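PDB 6HOX: binding domain (Hc) of Paraclostridial Mosquitocidal Protein 1, which probably binds receptors on host nerve cells, as the heavy-chain binding domain of a botulinum-like neurotoxin that specifically targets Anopheles mosquitoes. Local coordinates for residues V26-V31 with Q223-Q228; I91-R96 with I219-F224; W166-I171 with M238-Y243. One frame throughout, in Å; residues are numbered along the deposited sequence.

Contact 1 (V26-V31 with Q223-Q228)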
loop_
_atom_site.group_PDB
_atom_site.type_symbol
_atom_site.label_atom_id
_atom_site.label_comp_id
_atom_site.label_asym_id
_atom_site.label_seq_id
_atom_site.Cartn_x
_atom_site.Cartn_y
_atom_site.Cartn_z
ATOM N N VAL A 26 -12.353 -0.966 -21.609
ATOM C CA VAL A 26 -12.163 -1.791 -22.801
ATOM C C VAL A 26 -11.184 -2.940 -22.517
ATOM O O VAL A 26 -11.089 -3.865 -23.301
ATOM C CB VAL A 26 -11.733 -0.956 -24.023
ATOM C CG1 VAL A 26 -12.787 0.083 -24.381
ATOM C CG2 VAL A 26 -10.365 -0.315 -23.860
ATOM N N PHE A 27 -10.483 -2.883 -21.382
ATOM C CA PHE A 27 -9.491 -3.882 -21.023
ATOM C C PHE A 27 -9.252 -3.830 -19.515
ATOM O O PHE A 27 -9.090 -2.757 -18.973
ATOM C CB PHE A 27 -8.175 -3.614 -21.756
ATOM C CG PHE A 27 -7.081 -4.604 -21.459
ATOM C CD1 PHE A 27 -7.096 -5.866 -22.030
ATOM C CD2 PHE A 27 -6.040 -4.284 -20.592
ATOM C CE1 PHE A 27 -6.092 -6.779 -21.745
ATOM C CE2 PHE A 27 -5.023 -5.191 -20.319
ATOM C CZ PHE A 27 -5.056 -6.440 -20.887
ATOM N N SER A 28 -9.179 -4.997 -18.871
ATOM C CA SER A 28 -8.884 -5.065 -17.445
ATOM C C SER A 28 -8.115 -6.349 -17.137
ATOM O O SER A 28 -8.683 -7.441 -17.155
ATOM C CB SER A 28 -10.130 -4.968 -16.620
ATOM O OG SER A 28 -9.817 -5.073 -15.244
ATOM N N LEU A 29 -6.832 -6.198 -16.799
ATOM C CA LEU A 29 -5.962 -7.332 -16.604
ATOM C C LEU A 29 -5.956 -7.697 -15.119
ATOM O O LEU A 29 -5.621 -6.860 -14.272
ATOM C CB LEU A 29 -4.551 -6.971 -17.071
ATOM C CG LEU A 29 -3.491 -8.047 -16.889
ATOM C CD1 LEU A 29 -3.740 -9.226 -17.809
ATOM C CD2 LEU A 29 -2.105 -7.472 -17.124
ATOM N N GLY A 30 -6.296 -8.957 -14.833
ATOM C CA GLY A 30 -6.317 -9.450 -13.470
ATOM C C GLY A 30 -6.358 -10.960 -13.435
ATOM O O GLY A 30 -6.129 -11.631 -14.460
ATOM N N VAL A 31 -6.655 -11.490 -12.247
ATOM C CA VAL A 31 -6.707 -12.915 -12.016
ATOM C C VAL A 31 -8.150 -13.267 -11.699
ATOM O O VAL A 31 -8.766 -12.603 -10.896
ATOM C CB VAL A 31 -5.796 -13.343 -10.849
ATOM C CG1 VAL A 31 -5.982 -14.816 -10.494
ATOM C CG2 VAL A 31 -4.338 -13.025 -11.136
ATOM N N GLN A 223 -5.404 -5.181 -11.781
ATOM C CA GLN A 223 -6.441 -4.311 -12.336
ATOM C C GLN A 223 -5.789 -3.268 -13.262
ATOM O O GLN A 223 -6.031 -2.057 -13.117
ATOM C CB GLN A 223 -7.259 -3.643 -11.228
ATOM C CG GLN A 223 -7.879 -4.618 -10.223
ATOM C CD GLN A 223 -8.884 -5.536 -10.877
ATOM O OE1 GLN A 223 -8.741 -6.756 -10.884
ATOM N NE2 GLN A 223 -9.890 -4.949 -11.489
ATOM N N PHE A 224 -4.968 -3.735 -14.212
ATOM C CA PHE A 224 -4.463 -2.854 -15.232
ATOM C C PHE A 224 -5.574 -2.663 -16.263
ATOM O O PHE A 224 -5.912 -3.580 -17.034
ATOM C CB PHE A 224 -3.163 -3.356 -15.849
ATOM C CG PHE A 224 -2.531 -2.391 -16.820
ATOM C CD1 PHE A 224 -3.032 -2.235 -18.104
ATOM C CD2 PHE A 224 -1.420 -1.645 -16.446
ATOM C CE1 PHE A 224 -2.424 -1.367 -19.003
ATOM C CE2 PHE A 224 -0.816 -0.773 -17.340
ATOM C CZ PHE A 224 -1.324 -0.631 -18.612
ATOM N N ASN A 225 -6.176 -1.477 -16.209
ATOM C CA ASN A 225 -7.372 -1.163 -16.907
ATOM C C ASN A 225 -7.071 -0.099 -17.959
ATOM O O ASN A 225 -6.282 0.807 -17.700
ATOM C CB ASN A 225 -8.466 -0.659 -15.965
ATOM C CG ASN A 225 -8.918 -1.706 -14.976
ATOM O OD1 ASN A 225 -8.499 -2.861 -15.054
ATOM N ND2 ASN A 225 -9.745 -1.287 -14.028
ATOM N N ILE A 226 -7.696 -0.250 -19.132
ATOM C CA ILE A 226 -7.749 0.800 -20.169
ATOM C C ILE A 226 -9.211 1.200 -20.373
ATOM O O ILE A 226 -10.093 0.349 -20.509
ATOM C CB ILE A 226 -7.109 0.340 -21.493
ATOM C CG1 ILE A 226 -5.666 -0.132 -21.290
ATOM C CG2 ILE A 226 -7.217 1.467 -22.518
ATOM C CD1 ILE A 226 -5.082 -0.883 -22.457
ATOM N N TYR A 227 -9.445 2.510 -20.371
ATOM C CA TYR A 227 -10.739 3.105 -20.591
ATOM C C TYR A 227 -10.636 3.970 -21.844
ATOM O O TYR A 227 -9.588 4.600 -22.067
ATOM C CB TYR A 227 -11.186 3.998 -19.430
ATOM C CG TYR A 227 -11.240 3.334 -18.081
ATOM C CD1 TYR A 227 -10.088 3.136 -17.329
ATOM C CD2 TYR A 227 -12.444 2.923 -17.534
ATOM C CE1 TYR A 227 -10.130 2.519 -16.084
ATOM C CE2 TYR A 227 -12.506 2.318 -16.288
ATOM C CZ TYR A 227 -11.344 2.103 -15.569
ATOM O OH TYR A 227 -11.405 1.497 -14.358
ATOM N N GLN A 228 -11.740 4.027 -22.604
ATOM C CA GLN A 228 -11.783 4.705 -23.903
ATOM C C GLN A 228 -12.261 6.153 -23.729
ATOM O O GLN A 228 -12.821 6.731 -24.644
ATOM C CB GLN A 228 -12.691 3.933 -24.868
ATOM C CG GLN A 228 -14.172 4.025 -24.507
ATOM C CD GLN A 228 -15.030 3.076 -25.311
ATOM O OE1 GLN A 228 -14.617 2.552 -26.347
ATOM N NE2 GLN A 228 -16.249 2.864 -24.838
HETATM O O HOH W 1 -8.785 -9.511 -9.992
#
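The rings of F27 and F224 lie on the same face of two antiparallel strands, and F27 CE2 comes obliquely to F224 CD1 at 4.2 Å, with F224 O and I226 CD1 also slanting in at the F27 ring. Outside the pair, F27 rests on T44 and D38, and F224 meets the F207 ring edge to face. CG of F27 stands anti to the backbone N (chi1 -180°), and from there the ring carries CD2 to 4.0 Å from I226 CD1. L29 extends the apolar layer, its CB 4.1 Å from F224 CB. Near the start of the strand V26 puts CG2 against I226 CG2 (3.9 Å), while CG1 meets the Q228 amide near the surface.

Backbone bonds hold the register: L29 N donates to F224 O at 2.8 Å and I226 N to F27 O, and F224 N returns a longer bond to L29 O at 3.2 Å. I226 O takes V26 N at 2.8 Å, and F27 N only weakly. V26 and F27 facing one I226 make a classic beta bulge. Q223 and F224 opposite L29 make a G1 bulge, with Q223 at positive phi (53°). This is bulged antiparallel pairing in the concanavalin-like sandwich of the N-terminal receptor-binding subdomain.

Contact 2 (I91-R96 with I219-F224)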
loop_
_atom_site.group_PDB
_atom_site.type_symbol
_atom_site.label_atom_id
_atom_site.label_comp_id
_atom_site.label_asym_id
_atom_site.label_seq_id
_atom_site.Cartn_x
_atom_site.Cartn_y
_atom_site.Cartn_z
ATOM N N ILE A 91 -5.453 4.978 -18.450
ATOM C CA ILE A 91 -4.811 3.806 -17.942
ATOM C C ILE A 91 -4.837 3.904 -16.408
ATOM O O ILE A 91 -4.428 4.922 -15.856
ATOM C CB ILE A 91 -3.377 3.685 -18.503
ATOM C CG1 ILE A 91 -3.384 3.368 -20.002
ATOM C CG2 ILE A 91 -2.569 2.650 -17.724
ATOM C CD1 ILE A 91 -2.015 3.380 -20.656
ATOM N N SER A 92 -5.301 2.840 -15.745
ATOM C CA SER A 92 -5.216 2.705 -14.274
ATOM C C SER A 92 -4.675 1.321 -13.896
ATOM O O SER A 92 -4.780 0.365 -14.659
ATOM C CB SER A 92 -6.531 3.007 -13.590
ATOM O OG SER A 92 -7.526 2.018 -13.824
ATOM N N PHE A 93 -4.041 1.240 -12.725
ATOM C CA PHE A 93 -3.517 -0.026 -12.229
ATOM C C PHE A 93 -3.068 0.105 -10.772
ATOM O O PHE A 93 -2.620 1.197 -10.284
ATOM C CB PHE A 93 -2.343 -0.517 -13.088
ATOM C CG PHE A 93 -1.179 0.435 -13.224
ATOM C CD1 PHE A 93 -1.175 1.416 -14.203
ATOM C CD2 PHE A 93 -0.072 0.325 -12.405
ATOM C CE1 PHE A 93 -0.114 2.295 -14.332
ATOM C CE2 PHE A 93 1.007 1.178 -12.559
ATOM C CZ PHE A 93 0.977 2.174 -13.510
ATOM N N TRP A 94 -3.171 -1.037 -10.082
ATOM C CA TRP A 94 -2.545 -1.237 -8.793
ATOM C C TRP A 94 -1.148 -1.794 -9.036
ATOM O O TRP A 94 -0.995 -2.728 -9.833
ATOM C CB TRP A 94 -3.371 -2.194 -7.940
ATOM C CG TRP A 94 -4.570 -1.560 -7.312
ATOM C CD1 TRP A 94 -5.871 -1.671 -7.706
ATOM C CD2 TRP A 94 -4.571 -0.710 -6.152
ATOM N NE1 TRP A 94 -6.685 -0.966 -6.861
ATOM C CE2 TRP A 94 -5.917 -0.374 -5.891
ATOM C CE3 TRP A 94 -3.572 -0.227 -5.293
ATOM C CZ2 TRP A 94 -6.276 0.456 -4.831
ATOM C CZ3 TRP A 94 -3.936 0.572 -4.229
ATOM C CH2 TRP A 94 -5.271 0.904 -4.004
ATOM N N ILE A 95 -0.164 -1.226 -8.337
ATOM C CA ILE A 95 1.208 -1.655 -8.419
ATOM C C ILE A 95 1.793 -1.767 -7.011
ATOM O O ILE A 95 1.506 -0.952 -6.123
ATOM C CB ILE A 95 2.038 -0.714 -9.314
ATOM C CG1 ILE A 95 3.306 -1.420 -9.805
ATOM C CG2 ILE A 95 2.346 0.604 -8.624
ATOM C CD1 ILE A 95 4.127 -0.596 -10.786
ATOM N N ARG A 96 2.608 -2.801 -6.815
ATOM C CA ARG A 96 3.406 -2.943 -5.628
ATOM C C ARG A 96 4.846 -3.199 -6.069
ATOM O O ARG A 96 5.143 -4.258 -6.630
ATOM C CB ARG A 96 2.867 -4.070 -4.745
ATOM C CG ARG A 96 3.451 -4.098 -3.339
ATOM C CD ARG A 96 2.886 -5.238 -2.524
ATOM N NE ARG A 96 3.497 -5.367 -1.206
ATOM C CZ ARG A 96 3.247 -6.362 -0.359
ATOM N NH1 ARG A 96 2.532 -7.401 -0.748
ATOM N NH2 ARG A 96 3.732 -6.333 0.870
ATOM N N ILE A 219 7.718 -7.225 -9.668
ATOM C CA ILE A 219 6.629 -6.286 -9.495
ATOM C C ILE A 219 5.336 -7.078 -9.367
ATOM O O ILE A 219 5.169 -8.090 -10.025
ATOM C CB ILE A 219 6.570 -5.308 -10.683
ATOM C CG1 ILE A 219 7.889 -4.553 -10.871
ATOM C CG2 ILE A 219 5.388 -4.368 -10.555
ATOM C CD1 ILE A 219 8.191 -3.562 -9.790
ATOM N N ARG A 220 4.424 -6.591 -8.531
ATOM C CA ARG A 220 3.079 -7.124 -8.476
ATOM C C ARG A 220 2.140 -6.070 -9.063
ATOM O O ARG A 220 2.251 -4.870 -8.753
ATOM C CB ARG A 220 2.766 -7.583 -7.048
ATOM C CG ARG A 220 3.547 -8.831 -6.670
ATOM C CD ARG A 220 3.664 -9.084 -5.184
ATOM N NE ARG A 220 4.596 -8.187 -4.541
ATOM C CZ ARG A 220 4.965 -8.275 -3.266
ATOM N NH1 ARG A 220 4.491 -9.258 -2.511
ATOM N NH2 ARG A 220 5.815 -7.393 -2.762
ATOM N N LEU A 221 1.230 -6.537 -9.921
ATOM C CA LEU A 221 0.419 -5.677 -10.792
ATOM C C LEU A 221 -1.010 -6.232 -10.847
ATOM O O LEU A 221 -1.200 -7.430 -11.072
ATOM C CB LEU A 221 1.097 -5.660 -12.166
ATOM C CG LEU A 221 0.617 -4.623 -13.180
ATOM C CD1 LEU A 221 1.011 -3.205 -12.763
ATOM C CD2 LEU A 221 1.172 -4.954 -14.562
ATOM N N ASP A 222 -2.008 -5.371 -10.622
ATOM C CA ASP A 222 -3.388 -5.805 -10.575
ATOM C C ASP A 222 -4.320 -4.726 -11.149
ATOM O O ASP A 222 -4.096 -3.535 -11.005
ATOM C CB ASP A 222 -3.786 -6.229 -9.156
ATOM C CG ASP A 222 -5.064 -7.063 -9.122
ATOM O OD1 ASP A 222 -5.322 -7.772 -10.130
ATOM O OD2 ASP A 222 -5.807 -6.985 -8.113
ATOM N N GLN A 223 -5.404 -5.181 -11.781
ATOM C CA GLN A 223 -6.441 -4.311 -12.336
ATOM C C GLN A 223 -5.789 -3.268 -13.262
ATOM O O GLN A 223 -6.031 -2.057 -13.117
ATOM C CB GLN A 223 -7.259 -3.643 -11.228
ATOM C CG GLN A 223 -7.879 -4.618 -10.223
ATOM C CD GLN A 223 -8.884 -5.536 -10.877
ATOM O OE1 GLN A 223 -8.741 -6.756 -10.884
ATOM N NE2 GLN A 223 -9.890 -4.949 -11.489
ATOM N N PHE A 224 -4.968 -3.735 -14.212
ATOM C CA PHE A 224 -4.463 -2.854 -15.232
ATOM C C PHE A 224 -5.574 -2.663 -16.263
ATOM O O PHE A 224 -5.912 -3.580 -17.034
ATOM C CB PHE A 224 -3.163 -3.356 -15.849
ATOM C CG PHE A 224 -2.531 -2.391 -16.820
ATOM C CD1 PHE A 224 -3.032 -2.235 -18.104
ATOM C CD2 PHE A 224 -1.420 -1.645 -16.446
ATOM C CE1 PHE A 224 -2.424 -1.367 -19.003
ATOM C CE2 PHE A 224 -0.816 -0.773 -17.340
ATOM C CZ PHE A 224 -1.324 -0.631 -18.612
HETATM O O HOH W 2 -7.293 0.094 -11.759
HETATM O O HOH W 3 6.450 -6.506 -5.617
#
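F93 and F224 run out together from their strands, the ring planes 23° apart but displaced so that little of one ring covers the other, centroids 5.5 Å apart. I91 carries the cluster past the tip of F224, CG2 to CZ at 3.6 Å. In the other direction L221 CD1 touches F93 CD2 at 3.7 Å, and beyond it I95 CG1 packs on I219 CG2, also at 3.7 Å.

The backbones pair W94 with D222 and R96 with R220, two bonds to each pair; W94 N meets D222 O at 2.8 Å. On the face opposite the apolar cluster stand W94, D222 and the two arginines. R96 runs out fully extended, whereas R220 turns at chi3 (-74°), which swings NE round and helps bring its guanidinium flat onto that of R96, planes 8° apart and centres 3.9 Å apart. R96 NH1 and R220 NH1, both donors, stand 3.2 Å apart. The salt bridge from R220 NH2 to D441 probably offsets part of that repulsion, and R96 NE bonds to N164 O. A water accepts from R220 NE at 2.7 Å and donates to R96 O.

Strand 89-96 is also bonded to strand 167-174 on its other edge. Strand 122-128, from the second sheet, covers the apolar face through W123, I125 and L127, while R96 reaches W253 in a cation-pi contact.

Contact 3 (W166-I171 with M238-Y243)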
loop_
_atom_site.group_PDB
_atom_site.type_symbol
_atom_site.label_atom_id
_atom_site.label_comp_id
_atom_site.label_asym_id
_atom_site.label_seq_id
_atom_site.Cartn_x
_atom_site.Cartn_y
_atom_site.Cartn_z
ATOM N N TRP A 166 1.130 -1.057 -1.702
ATOM C CA TRP A 166 0.192 -0.990 -2.856
ATOM C C TRP A 166 -0.175 0.465 -3.172
ATOM O O TRP A 166 -0.700 1.165 -2.309
ATOM C CB TRP A 166 -1.070 -1.809 -2.578
ATOM C CG TRP A 166 -0.895 -3.280 -2.802
ATOM C CD1 TRP A 166 -0.772 -4.262 -1.862
ATOM C CD2 TRP A 166 -0.864 -3.941 -4.080
ATOM N NE1 TRP A 166 -0.665 -5.483 -2.468
ATOM C CE2 TRP A 166 -0.725 -5.320 -3.828
ATOM C CE3 TRP A 166 -0.955 -3.502 -5.406
ATOM C CZ2 TRP A 166 -0.652 -6.259 -4.854
ATOM C CZ3 TRP A 166 -0.887 -4.433 -6.423
ATOM C CH2 TRP A 166 -0.732 -5.793 -6.148
ATOM N N ARG A 167 0.088 0.883 -4.413
ATOM C CA ARG A 167 -0.236 2.211 -4.922
ATOM C C ARG A 167 -1.164 2.078 -6.135
ATOM O O ARG A 167 -0.968 1.206 -6.984
ATOM C CB ARG A 167 1.012 2.956 -5.407
ATOM C CG ARG A 167 2.128 3.107 -4.386
ATOM C CD ARG A 167 1.721 3.852 -3.134
ATOM N NE ARG A 167 2.910 4.197 -2.367
ATOM C CZ ARG A 167 2.967 4.443 -1.058
ATOM N NH1 ARG A 167 1.876 4.441 -0.298
ATOM N NH2 ARG A 167 4.153 4.696 -0.527
ATOM N N HIS A 168 -2.146 2.975 -6.226
ATOM C CA HIS A 168 -3.042 2.995 -7.350
ATOM C C HIS A 168 -2.615 4.141 -8.246
ATOM O O HIS A 168 -2.520 5.278 -7.776
ATOM C CB HIS A 168 -4.509 3.151 -6.946
ATOM C CG HIS A 168 -5.411 2.995 -8.122
ATOM N ND1 HIS A 168 -5.906 4.071 -8.814
ATOM C CD2 HIS A 168 -5.845 1.897 -8.775
ATOM C CE1 HIS A 168 -6.627 3.644 -9.834
ATOM N NE2 HIS A 168 -6.581 2.318 -9.851
ATOM N N ILE A 169 -2.358 3.816 -9.512
ATOM C CA ILE A 169 -1.877 4.803 -10.488
ATOM C C ILE A 169 -2.974 5.013 -11.519
ATOM O O ILE A 169 -3.560 4.020 -11.995
ATOM C CB ILE A 169 -0.581 4.332 -11.169
ATOM C CG1 ILE A 169 0.458 3.861 -10.149
ATOM C CG2 ILE A 169 -0.028 5.425 -12.077
ATOM C CD1 ILE A 169 0.869 4.934 -9.168
ATOM N N THR A 170 -3.234 6.285 -11.849
ATOM C CA THR A 170 -4.128 6.638 -12.922
ATOM C C THR A 170 -3.411 7.641 -13.834
ATOM O O THR A 170 -2.818 8.595 -13.357
ATOM C CB THR A 170 -5.470 7.212 -12.426
ATOM O OG1 THR A 170 -6.070 6.386 -11.426
ATOM C CG2 THR A 170 -6.472 7.399 -13.553
ATOM N N ILE A 171 -3.505 7.407 -15.149
ATOM C CA ILE A 171 -2.960 8.295 -16.187
ATOM C C ILE A 171 -4.106 8.581 -17.171
ATOM O O ILE A 171 -4.660 7.654 -17.751
ATOM C CB ILE A 171 -1.751 7.630 -16.891
ATOM C CG1 ILE A 171 -0.608 7.323 -15.926
ATOM C CG2 ILE A 171 -1.239 8.436 -18.075
ATOM C CD1 ILE A 171 0.290 6.240 -16.437
ATOM N N MET A 238 -13.264 8.813 -7.569
ATOM C CA MET A 238 -14.343 7.821 -7.487
ATOM C C MET A 238 -13.804 6.424 -7.837
ATOM O O MET A 238 -14.147 5.446 -7.179
ATOM C CB MET A 238 -15.454 8.250 -8.448
ATOM C CG MET A 238 -16.606 7.299 -8.616
ATOM S SD MET A 238 -17.833 8.035 -9.773
ATOM C CE MET A 238 -18.096 9.660 -9.055
ATOM N N LEU A 239 -12.962 6.336 -8.881
ATOM C CA LEU A 239 -12.366 5.054 -9.286
ATOM C C LEU A 239 -11.515 4.500 -8.128
ATOM O O LEU A 239 -11.597 3.300 -7.762
ATOM C CB LEU A 239 -11.517 5.269 -10.541
ATOM C CG LEU A 239 -10.655 4.079 -10.971
ATOM C CD1 LEU A 239 -11.525 2.881 -11.284
ATOM C CD2 LEU A 239 -9.801 4.430 -12.174
ATOM N N PHE A 240 -10.701 5.372 -7.526
ATOM C CA PHE A 240 -9.832 4.951 -6.435
ATOM C C PHE A 240 -10.676 4.433 -5.264
ATOM O O PHE A 240 -10.386 3.354 -4.714
ATOM C CB PHE A 240 -8.902 6.082 -6.011
ATOM C CG PHE A 240 -8.098 5.784 -4.768
ATOM C CD1 PHE A 240 -7.029 4.905 -4.817
ATOM C CD2 PHE A 240 -8.402 6.388 -3.562
ATOM C CE1 PHE A 240 -6.284 4.626 -3.684
ATOM C CE2 PHE A 240 -7.666 6.113 -2.423
ATOM C CZ PHE A 240 -6.595 5.246 -2.488
ATOM N N ASN A 241 -11.709 5.211 -4.896
ATOM C CA ASN A 241 -12.590 4.912 -3.774
ATOM C C ASN A 241 -13.313 3.580 -3.990
ATOM O O ASN A 241 -13.629 2.881 -3.010
ATOM C CB ASN A 241 -13.593 6.040 -3.528
ATOM C CG ASN A 241 -12.942 7.277 -2.960
ATOM O OD1 ASN A 241 -11.891 7.205 -2.327
ATOM N ND2 ASN A 241 -13.550 8.427 -3.193
ATOM N N SER A 242 -13.539 3.212 -5.258
ATOM C CA SER A 242 -14.332 2.045 -5.574
ATOM C C SER A 242 -13.591 0.765 -5.180
ATOM O O SER A 242 -14.203 -0.292 -5.089
ATOM C CB SER A 242 -14.755 2.034 -7.027
ATOM O OG SER A 242 -13.687 1.672 -7.892
ATOM N N TYR A 243 -12.278 0.853 -4.962
ATOM C CA TYR A 243 -11.479 -0.299 -4.548
ATOM C C TYR A 243 -11.540 -0.540 -3.031
ATOM O O TYR A 243 -10.964 -1.516 -2.557
ATOM C CB TYR A 243 -10.039 -0.119 -5.012
ATOM C CG TYR A 243 -9.910 -0.250 -6.504
ATOM C CD1 TYR A 243 -10.129 -1.473 -7.111
ATOM C CD2 TYR A 243 -9.614 0.839 -7.310
ATOM C CE1 TYR A 243 -10.026 -1.623 -8.483
ATOM C CE2 TYR A 243 -9.497 0.696 -8.686
ATOM C CZ TYR A 243 -9.716 -0.536 -9.273
ATOM O OH TYR A 243 -9.632 -0.701 -10.628
HETATM O O HOH W 2 -7.293 0.094 -11.759
#
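H168 carries most of the contact; the backbones stay apart, the nearest CA pair being H168 and F240 at 7.1 Å. Its CB sits in the plane of the F240 ring, at the edge, 3.7 Å from CD1, and the two side chains run alongside one another, pointing opposite ways. Chi1 (-173°) puts CG of H168 anti to the backbone N; the imidazole beyond it touches L239 and Y243. L239 CD2 lies at the imidazole edge, 4.0 Å from H168 CE1. Y243 crosses H168 at about a right angle, with CE2 3.5 Å from NE2 of H168 and the ring planes oblique at 42°. In the plane of the imidazole a water bonds to H168 NE2 at 3.0 Å and to Y243 OH at 2.7 Å. The same water bonds to S92 OG and donates to Q223 O, so it ties this contact to strands 89-96 and 218-227. W94 meets both the H168 and the Y243 ring edge to face.

Here a strand of the concanavalin-like sandwich packs against helix 233-241, the segment that leads the chain from the N-terminal into the C-terminal, trefoil-type receptor-binding subdomain. S242 OG donates to L239 O at 2.7 Å, within the same segment that supplies L239, F240 and Y243.

Two residues further along the strand, T170 points the same way as H168, though its touch is slighter: OG1 stands 4.3 Å from L239 CD2, a methyl group that H168 CE1 also meets.

Starting near the N terminus, strand 25-32 waits almost two hundred residues for strand 218-227, and contact 1 closes that longest loop. Strand 89-96 sits within it and meets the earlier part of 218-227 in contact 2, so the shorter loop nests in the longer and both end on one strand, sharing Q223 and F224. Contact 3 begins inside both loops, at 166-171, but ends beyond them at 238-243, and therefore crosses each. In the sheet the order is 25-32, 218-227, 89-96, 167-174; N225 N to S92 O and F93 O to I169 N, both probable hydrogen bonds, join neighbouring contacts. Helix 233-241 then ties the sheet to the chain's exit toward the C-terminal subdomain.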